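Local coordinates for protein glutamine cyclotransferase (PDB 3MBR) that probably catalyses the cyclisation of N-terminal glutaminyl residues of peptides to pyroglutamate, and binds a calcium ion within its beta-propeller, at residues L149-N153 / A164-L168; E24-L29 / F66-A72; H215-F219 / E230-T234. The protein carries 1 engineered substitution. All coordinates share one frame. Residue numbers count along the deposited sequence, not the author numbering.

Interaction 1. Residues L149-N153 / A164-L168; sequences LDNLN and ANVWL
Residues 149-153 come out of a loop into an inner strand, while 164-168 leave the second strand of the same hairpin and bend away from it; the end-to-end directions are 93° apart. The closest CA atoms are those of Leu-152 and Val-166, 5.1 Å apart. Asn-165 O faces the incoming chain, taking a CA-H...O contact from Leu-152 CA (3.2 Å) and a weak hydrogen bond from Asn-153 N (3.2 Å). Asn-151 has a left-handed backbone (phi/psi 59/60). Its side chain, chi1 near -84°, is held at both polar ends: ND2 donates to Asp-150 OD2 (3.0 Å), and OD1 accepts from Trp-167 NE1 (3.2 Å) at the indole edge, near its plane. The 152-158 and 161-166 hairpin forms the two inner strands of one blade of the five-bladed beta-propeller. Trp-167 (chi1 p, chi2 -87°) swings its indole beside Asn-151 and also packs on Ser-201 and Val-205. Asn-153 takes p and Asn-165 takes t, which brings Asn-165 ND2 to Asn-153 OD1 in a 2.8 Å hydrogen bond; Asn-153 ND2 donates to Leu-206 O, at the start of the next blade's inner strand. An apolar cluster gathers Leu-149 (t, p), Leu-152 (m, t), Ala-164 and Val-166 (t): Val-166 CG2 lies 4.2 Å from Leu-149 CD2 and 4.0 Å from Leu-152 CD2, and Leu-152 CD1 lies 4.1 Å from Ala-164 CB. Water 1 donates to Asn-151 O (2.9 Å) and accepts from Leu-168 N (3.0 Å), joining the two backbones where they diverge.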
loop_
_atom_site.group_PDB
_atom_site.type_symbol
_atom_site.label_atom_id
_atom_site.label_comp_id
_atom_site.label_asym_id
_atom_site.label_seq_id
_atom_site.Cartn_x
_atom_site.Cartn_y
_atom_site.Cartn_z
ATOM N N LEU A 149 -5.342 14.893 -6.799
ATOM C CA LEU A 149 -4.341 14.394 -5.862
ATOM C C LEU A 149 -3.543 13.226 -6.485
ATOM O O LEU A 149 -4.115 12.138 -6.691
ATOM C CB LEU A 149 -5.099 14.000 -4.568
ATOM C CG LEU A 149 -4.249 13.486 -3.427
ATOM C CD1 LEU A 149 -3.448 14.718 -2.899
ATOM C CD2 LEU A 149 -5.199 12.925 -2.349
ATOM N N ASP A 150 -2.243 13.444 -6.772
ATOM C CA ASP A 150 -1.381 12.411 -7.382
ATOM C C ASP A 150 -0.271 12.009 -6.431
ATOM O O ASP A 150 -0.395 12.317 -5.221
ATOM C CB ASP A 150 -0.866 12.968 -8.732
ATOM C CG ASP A 150 0.172 14.108 -8.594
ATOM O OD1 ASP A 150 0.475 14.722 -9.678
ATOM O OD2 ASP A 150 0.723 14.385 -7.462
ATOM N N ASN A 151 0.696 11.195 -6.872
ATOM C CA ASN A 151 1.777 10.723 -5.996
ATOM C C ASN A 151 1.215 9.979 -4.824
ATOM O O ASN A 151 1.711 10.097 -3.724
ATOM C CB ASN A 151 2.701 11.872 -5.507
ATOM C CG ASN A 151 3.748 12.187 -6.488
ATOM O OD1 ASN A 151 4.899 11.679 -6.398
ATOM N ND2 ASN A 151 3.420 13.033 -7.409
ATOM N N LEU A 152 0.499 8.922 -5.143
ATOM C CA LEU A 152 -0.108 8.035 -4.112
ATOM C C LEU A 152 0.665 6.743 -3.985
ATOM O O LEU A 152 0.624 5.882 -4.941
ATOM C CB LEU A 152 -1.519 7.784 -4.461
ATOM C CG LEU A 152 -2.421 8.991 -4.607
ATOM C CD1 LEU A 152 -3.856 8.698 -5.022
ATOM C CD2 LEU A 152 -2.456 10.018 -3.394
ATOM N N ASN A 153 1.617 6.660 -3.056
ATOM C CA ASN A 153 2.656 5.631 -3.161
ATOM C C ASN A 153 2.104 4.329 -2.451
ATOM O O ASN A 153 2.808 3.266 -2.502
ATOM C CB ASN A 153 4.071 6.040 -2.540
ATOM C CG ASN A 153 4.051 6.087 -0.980
ATOM O OD1 ASN A 153 3.027 6.150 -0.384
ATOM N ND2 ASN A 153 5.180 6.054 -0.346
ATOM N N ALA A 164 -5.217 6.153 0.816
ATOM C CA ALA A 164 -4.036 6.341 -0.059
ATOM C C ALA A 164 -3.025 7.206 0.653
ATOM O O ALA A 164 -3.359 8.297 1.150
ATOM C CB ALA A 164 -4.480 7.061 -1.364
ATOM N N ASN A 165 -1.791 6.712 0.718
ATOM C CA ASN A 165 -0.727 7.580 1.253
ATOM C C ASN A 165 -0.273 8.624 0.268
ATOM O O ASN A 165 -0.086 8.302 -0.917
ATOM C CB ASN A 165 0.502 6.732 1.606
ATOM C CG ASN A 165 1.492 7.483 2.450
ATOM O OD1 ASN A 165 1.167 7.892 3.577
ATOM N ND2 ASN A 165 2.728 7.647 1.951
ATOM N N VAL A 166 -0.088 9.863 0.764
ATOM C CA VAL A 166 0.395 11.003 0.011
ATOM C C VAL A 166 1.787 11.349 0.718
ATOM O O VAL A 166 1.930 12.110 1.760
ATOM C CB VAL A 166 -0.515 12.228 0.293
ATOM C CG1 VAL A 166 -0.125 13.255 -0.641
ATOM C CG2 VAL A 166 -2.021 11.870 0.115
ATOM N N TRP A 167 2.815 10.719 0.255
ATOM C CA TRP A 167 4.088 10.856 0.904
ATOM C C TRP A 167 4.615 12.223 0.946
ATOM O O TRP A 167 5.412 12.497 1.800
ATOM C CB TRP A 167 5.165 9.940 0.241
ATOM C CG TRP A 167 5.595 10.374 -1.242
ATOM C CD1 TRP A 167 5.003 10.019 -2.487
ATOM C CD2 TRP A 167 6.756 11.194 -1.573
ATOM N NE1 TRP A 167 5.767 10.580 -3.551
ATOM C CE2 TRP A 167 6.790 11.341 -2.998
ATOM C CE3 TRP A 167 7.709 11.892 -0.781
ATOM C CZ2 TRP A 167 7.795 12.071 -3.624
ATOM C CZ3 TRP A 167 8.747 12.623 -1.451
ATOM C CH2 TRP A 167 8.757 12.713 -2.790
ATOM N N LEU A 168 4.273 13.081 -0.021
ATOM C CA LEU A 168 4.919 14.336 0.059
ATOM C C LEU A 168 4.255 15.244 1.089
ATOM O O LEU A 168 4.859 16.264 1.460
ATOM C CB LEU A 168 5.204 15.001 -1.281
ATOM C CG LEU A 168 3.998 15.183 -2.037
ATOM C CD1 LEU A 168 3.601 16.538 -1.635
ATOM C CD2 LEU A 168 4.496 15.014 -3.582
HETATM O O HOH W 1 2.390 12.528 -2.265
#

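Interaction 2. Residues E24-L29 / F66-A72; sequences EGLFYL and FGAGIVA. Engineered in segment 66-72: Ala-68 (natural residue Glu). With CA (calcium ion), chain B.
Strands 25-29 and 67-72 run side by side in the same direction, crossing at 15° with axes 5.5 Å apart, yet share no hydrogen bond: they belong to different propeller blades. Their CA atoms are nearest at Gly-25 and Gly-69 (4.4 Å), where a CB on Gly-25 would sit about 3.0 Å from Gly-69 CA. Gly-69 CA also makes a CA-H...O contact with Glu-24 O (3.5 Å). Beyond, the strands splay and side chains fill the gap. Phe-27 (chi1 p) lays one ring face over Ala-72 N, its CE2 3.7 Å from Ile-70 CD1 and its CE1 3.5 Å from Ala-72 CB. Glu-24 OE2, salt-bridged to Lys-223, meets the ring edge of Phe-66 (3.0 Å to CZ). Ala-68, engineered from Glu, points away. Leu-26 O binds calcium (2.3 Å); water 2, 2.4 Å from the metal, is hydrogen-bonded to Ile-70 O (2.8 Å). Glu-154, Leu-155, Glu-156 and Ile-209 complete the site. Strands 32-37 and 76-81 flank the pair outward, each continuing its own blade.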
loop_
_atom_site.group_PDB
_atom_site.type_symbol
_atom_site.label_atom_id
_atom_site.label_comp_id
_atom_site.label_asym_id
_atom_site.label_seq_id
_atom_site.Cartn_x
_atom_site.Cartn_y
_atom_site.Cartn_z
ATOM N N GLU A 24 7.554 -1.284 -0.114
ATOM C CA GLU A 24 6.897 -0.774 -1.320
ATOM C C GLU A 24 5.447 -1.086 -1.330
ATOM O O GLU A 24 4.747 -0.704 -2.278
ATOM C CB GLU A 24 7.593 -1.352 -2.564
ATOM C CG GLU A 24 8.973 -0.771 -2.820
ATOM C CD GLU A 24 9.136 0.754 -3.180
ATOM O OE1 GLU A 24 8.237 1.479 -3.316
ATOM O OE2 GLU A 24 10.325 1.221 -3.335
ATOM N N GLY A 25 4.914 -1.797 -0.346
ATOM C CA GLY A 25 3.473 -2.125 -0.287
ATOM C C GLY A 25 3.258 -3.112 0.823
ATOM O O GLY A 25 4.233 -3.818 1.253
ATOM N N LEU A 26 2.039 -3.184 1.332
ATOM C CA LEU A 26 1.789 -4.053 2.494
ATOM C C LEU A 26 0.331 -4.490 2.484
ATOM O O LEU A 26 -0.560 -3.690 2.106
ATOM C CB LEU A 26 2.030 -3.197 3.778
ATOM C CG LEU A 26 2.079 -3.938 5.124
ATOM C CD1 LEU A 26 3.372 -4.681 5.316
ATOM C CD2 LEU A 26 1.889 -2.885 6.251
ATOM N N PHE A 27 0.090 -5.745 2.891
ATOM C CA PHE A 27 -1.318 -6.140 3.151
ATOM C C PHE A 27 -1.347 -7.142 4.255
ATOM O O PHE A 27 -0.247 -7.661 4.656
ATOM C CB PHE A 27 -2.061 -6.603 1.898
ATOM C CG PHE A 27 -1.544 -7.871 1.281
ATOM C CD1 PHE A 27 -1.908 -9.117 1.805
ATOM C CD2 PHE A 27 -0.740 -7.842 0.121
ATOM C CE1 PHE A 27 -1.466 -10.359 1.195
ATOM C CE2 PHE A 27 -0.296 -9.090 -0.464
ATOM C CZ PHE A 27 -0.681 -10.320 0.063
ATOM N N TYR A 28 -2.479 -7.469 4.788
ATOM C CA TYR A 28 -2.581 -8.412 5.880
ATOM C C TYR A 28 -3.508 -9.532 5.402
ATOM O O TYR A 28 -4.569 -9.318 4.770
ATOM C CB TYR A 28 -3.248 -7.709 7.066
ATOM C CG TYR A 28 -3.582 -8.600 8.234
ATOM C CD1 TYR A 28 -4.732 -9.360 8.226
ATOM C CD2 TYR A 28 -2.727 -8.729 9.281
ATOM C CE1 TYR A 28 -5.095 -10.200 9.277
ATOM C CE2 TYR A 28 -3.076 -9.568 10.382
ATOM C CZ TYR A 28 -4.260 -10.285 10.322
ATOM O OH TYR A 28 -4.631 -11.087 11.406
ATOM N N LEU A 29 -3.135 -10.748 5.756
ATOM C CA LEU A 29 -4.019 -11.839 5.390
ATOM C C LEU A 29 -3.863 -13.014 6.349
ATOM O O LEU A 29 -2.719 -13.459 6.543
ATOM C CB LEU A 29 -3.668 -12.314 3.914
ATOM C CG LEU A 29 -4.519 -13.523 3.473
ATOM C CD1 LEU A 29 -5.890 -13.033 3.379
ATOM C CD2 LEU A 29 -3.914 -13.951 2.055
ATOM N N PHE A 66 12.283 -4.182 -10.172
ATOM C CA PHE A 66 12.164 -3.649 -8.773
ATOM C C PHE A 66 10.691 -3.795 -8.491
ATOM O O PHE A 66 9.851 -3.215 -9.234
ATOM C CB PHE A 66 12.546 -2.133 -8.993
ATOM C CG PHE A 66 12.379 -1.172 -7.825
ATOM C CD1 PHE A 66 13.458 -0.322 -7.471
ATOM C CD2 PHE A 66 11.170 -1.011 -7.187
ATOM C CE1 PHE A 66 13.318 0.557 -6.415
ATOM C CE2 PHE A 66 11.048 -0.107 -6.085
ATOM C CZ PHE A 66 12.124 0.640 -5.725
ATOM N N GLY A 67 10.337 -4.594 -7.501
ATOM C CA GLY A 67 8.951 -4.755 -7.114
ATOM C C GLY A 67 8.365 -3.496 -6.501
ATOM O O GLY A 67 9.022 -2.676 -5.814
ATOM N N ALA A 68 7.102 -3.312 -6.725
ATOM C CA ALA A 68 6.357 -2.194 -6.194
ATOM C C ALA A 68 5.183 -2.746 -5.367
ATOM O O ALA A 68 5.317 -3.801 -4.649
ATOM C CB ALA A 68 5.954 -1.224 -7.292
ATOM N N GLY A 69 3.996 -2.111 -5.464
ATOM C CA GLY A 69 2.866 -2.533 -4.619
ATOM C C GLY A 69 2.350 -3.947 -4.820
ATOM O O GLY A 69 2.546 -4.561 -5.910
ATOM N N ILE A 70 1.614 -4.454 -3.831
ATOM C CA ILE A 70 1.139 -5.846 -3.796
ATOM C C ILE A 70 -0.273 -5.895 -3.238
ATOM O O ILE A 70 -0.651 -5.060 -2.424
ATOM C CB ILE A 70 2.063 -6.740 -2.959
ATOM C CG1 ILE A 70 2.275 -6.104 -1.558
ATOM C CG2 ILE A 70 3.435 -6.992 -3.719
ATOM C CD1 ILE A 70 2.880 -7.149 -0.583
ATOM N N VAL A 71 -0.996 -6.963 -3.614
ATOM C CA VAL A 71 -2.314 -7.215 -3.068
ATOM C C VAL A 71 -2.607 -8.692 -3.093
ATOM O O VAL A 71 -2.049 -9.399 -3.947
ATOM C CB VAL A 71 -3.375 -6.439 -3.940
ATOM C CG1 VAL A 71 -3.368 -6.979 -5.395
ATOM C CG2 VAL A 71 -4.730 -6.436 -3.357
ATOM N N ALA A 72 -3.435 -9.200 -2.217
ATOM C CA ALA A 72 -3.901 -10.580 -2.326
ATOM C C ALA A 72 -5.227 -10.634 -3.072
ATOM O O ALA A 72 -6.104 -9.729 -2.853
ATOM C CB ALA A 72 -4.139 -11.115 -0.882
HETATM CA CA CA B . -1.774 -1.891 1.352
HETATM O O HOH W 2 -1.915 -3.221 -0.672
#

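Interaction 3. Residues H215-F219 / E230-T234; sequences HDRLF and EIRLT
This is a twisted antiparallel hairpin contact in the blade that closes the propeller, where strands 217-222 and 227-233 lie between inner strand 206-212 and the N-terminal strand 9-16. The short strands cross at 121°, 4.8 Å apart at closest approach. Phe-219 and Glu-230 form a non-hydrogen-bonded pair (CA-CA 4.4 Å), with Phe-219 CE1 3.8 Å from Glu-230 CB. Next, Ile-231 N donates to Leu-218 O (2.9 Å), which also receives a CA-H...O contact from Glu-230 CA (3.2 Å). From there the strands part. Asp-216, left-handed at phi/psi 56/55, forms a G1 beta bulge with Arg-217 opposite Asp-212, and water 3 enters the opening: it accepts from Leu-218 N (2.9 Å) and Arg-232 NH1 (2.8 Å) and donates to Ile-231 O (2.6 Å). On one face Leu-218 (t, p) sets CD2 4.0 Å from Ile-231 CG1 and 4.3 Å from Leu-233 CG. On the other, extended Glu-230 (t, t) bridges Arg-232 NH1 through OE1 (2.9 Å) and its OE2 is hydrogen-bonded to Tyr-15 OH, while Arg-217 pairs with Asp-212. One salt bridge stays within its strand, the other joins two strands, and water replaces backbone bonding where the hairpin opens.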
loop_
_atom_site.group_PDB
_atom_site.type_symbol
_atom_site.label_atom_id
_atom_site.label_comp_id
_atom_site.label_asym_id
_atom_site.label_seq_id
_atom_site.Cartn_x
_atom_site.Cartn_y
_atom_site.Cartn_z
ATOM N N HIS A 215 -10.573 -8.375 12.285
ATOM C CA HIS A 215 -10.484 -7.817 13.624
ATOM C C HIS A 215 -10.478 -6.303 13.650
ATOM O O HIS A 215 -10.350 -5.746 14.723
ATOM C CB HIS A 215 -9.240 -8.332 14.362
ATOM C CG HIS A 215 -9.118 -9.815 14.358
ATOM N ND1 HIS A 215 -8.282 -10.497 13.485
ATOM C CD2 HIS A 215 -9.736 -10.774 15.118
ATOM C CE1 HIS A 215 -8.392 -11.798 13.713
ATOM N NE2 HIS A 215 -9.272 -11.997 14.684
ATOM N N ASP A 216 -10.655 -5.666 12.467
ATOM C CA ASP A 216 -10.684 -4.216 12.290
ATOM C C ASP A 216 -9.412 -3.597 12.825
ATOM O O ASP A 216 -9.485 -2.689 13.652
ATOM C CB ASP A 216 -11.951 -3.637 12.994
ATOM C CG ASP A 216 -12.165 -2.119 12.722
ATOM O OD1 ASP A 216 -11.594 -1.529 11.762
ATOM O OD2 ASP A 216 -12.940 -1.546 13.519
ATOM N N ARG A 217 -8.271 -4.065 12.336
ATOM C CA ARG A 217 -6.979 -3.474 12.746
ATOM C C ARG A 217 -6.322 -2.844 11.530
ATOM O O ARG A 217 -6.132 -3.546 10.501
ATOM C CB ARG A 217 -6.051 -4.553 13.338
ATOM C CG ARG A 217 -6.670 -5.296 14.545
ATOM C CD ARG A 217 -5.666 -6.192 15.219
ATOM N NE ARG A 217 -5.269 -7.282 14.350
ATOM C CZ ARG A 217 -4.257 -8.115 14.609
ATOM N NH1 ARG A 217 -3.568 -8.006 15.784
ATOM N NH2 ARG A 217 -3.982 -9.078 13.765
ATOM N N LEU A 218 -5.830 -1.629 11.693
ATOM C CA LEU A 218 -5.166 -0.892 10.630
ATOM C C LEU A 218 -3.693 -0.781 10.983
ATOM O O LEU A 218 -3.371 -0.292 12.088
ATOM C CB LEU A 218 -5.823 0.480 10.502
ATOM C CG LEU A 218 -5.257 1.311 9.340
ATOM C CD1 LEU A 218 -5.444 0.639 8.026
ATOM C CD2 LEU A 218 -5.966 2.703 9.351
ATOM N N PHE A 219 -2.771 -1.201 10.090
ATOM C CA PHE A 219 -1.347 -1.144 10.371
ATOM C C PHE A 219 -0.645 -0.228 9.353
ATOM O O PHE A 219 -0.976 -0.238 8.160
ATOM C CB PHE A 219 -0.757 -2.555 10.169
ATOM C CG PHE A 219 -1.376 -3.595 11.088
ATOM C CD1 PHE A 219 -1.114 -3.612 12.464
ATOM C CD2 PHE A 219 -2.222 -4.549 10.552
ATOM C CE1 PHE A 219 -1.672 -4.610 13.265
ATOM C CE2 PHE A 219 -2.776 -5.502 11.351
ATOM C CZ PHE A 219 -2.514 -5.530 12.700
ATOM N N GLU A 230 -0.033 -0.307 14.826
ATOM C CA GLU A 230 -1.493 -0.498 14.706
ATOM C C GLU A 230 -2.096 0.805 15.191
ATOM O O GLU A 230 -1.803 1.255 16.290
ATOM C CB GLU A 230 -1.941 -1.675 15.624
ATOM C CG GLU A 230 -3.438 -1.919 15.572
ATOM C CD GLU A 230 -3.860 -3.093 16.433
ATOM O OE1 GLU A 230 -5.073 -3.197 16.669
ATOM O OE2 GLU A 230 -2.988 -3.893 16.842
ATOM N N ILE A 231 -2.960 1.385 14.377
ATOM C CA ILE A 231 -3.594 2.680 14.702
ATOM C C ILE A 231 -5.136 2.543 14.606
ATOM O O ILE A 231 -5.635 1.771 13.801
ATOM C CB ILE A 231 -3.082 3.773 13.789
ATOM C CG1 ILE A 231 -3.458 3.548 12.359
ATOM C CG2 ILE A 231 -1.567 4.025 13.921
ATOM C CD1 ILE A 231 -3.151 4.783 11.474
ATOM N N ARG A 232 -5.810 3.287 15.476
ATOM C CA ARG A 232 -7.256 3.294 15.435
ATOM C C ARG A 232 -7.707 4.724 15.052
ATOM O O ARG A 232 -7.283 5.675 15.702
ATOM C CB ARG A 232 -7.810 2.867 16.807
ATOM C CG ARG A 232 -9.362 2.525 16.787
ATOM C CD ARG A 232 -9.471 1.009 16.454
ATOM N NE ARG A 232 -9.024 0.128 17.552
ATOM C CZ ARG A 232 -8.097 -0.898 17.535
ATOM N NH1 ARG A 232 -7.306 -1.379 16.406
ATOM N NH2 ARG A 232 -8.022 -1.453 18.785
ATOM N N LEU A 233 -8.483 4.901 13.987
ATOM C CA LEU A 233 -8.944 6.227 13.568
ATOM C C LEU A 233 -10.054 6.729 14.491
ATOM O O LEU A 233 -10.927 5.938 14.918
ATOM C CB LEU A 233 -9.496 6.196 12.165
ATOM C CG LEU A 233 -8.457 5.674 11.112
ATOM C CD1 LEU A 233 -9.017 5.889 9.713
ATOM C CD2 LEU A 233 -7.079 6.411 11.262
ATOM N N THR A 234 -10.020 8.014 14.852
ATOM C CA THR A 234 -11.081 8.597 15.701
ATOM C C THR A 234 -12.247 8.998 14.833
ATOM O O THR A 234 -12.049 9.679 13.882
ATOM C CB THR A 234 -10.490 9.857 16.365
ATOM O OG1 THR A 234 -9.347 9.431 17.117
ATOM C CG2 THR A 234 -11.528 10.609 17.279
HETATM O O HOH W 3 -7.214 -0.252 13.898
#

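Interaction 2 is the buried one, near the centre of the chain; interactions 1 and 3 are partly buried and reach solvent at their open ends. Both of the latter centre on the hairpin of one blade, interaction 1 with the loop leading into it; interaction 2 joins two blades by glycine and aromatic packing. Interaction 1 combines asparagine side-chain bonds with an apolar cluster, interaction 3 a backbone bond, leucine-isoleucine packing and a bridging water, bordered by salt bridges. Three of the four blades give direct calcium ligands (Leu-26; Glu-154 to Glu-156; Ile-209); that of 67-72 reaches the ion only through water 2 on Ile-70 O. Interactions 2 and 3 meet at Tyr-28 and Phe-219; interaction 1 touches neither.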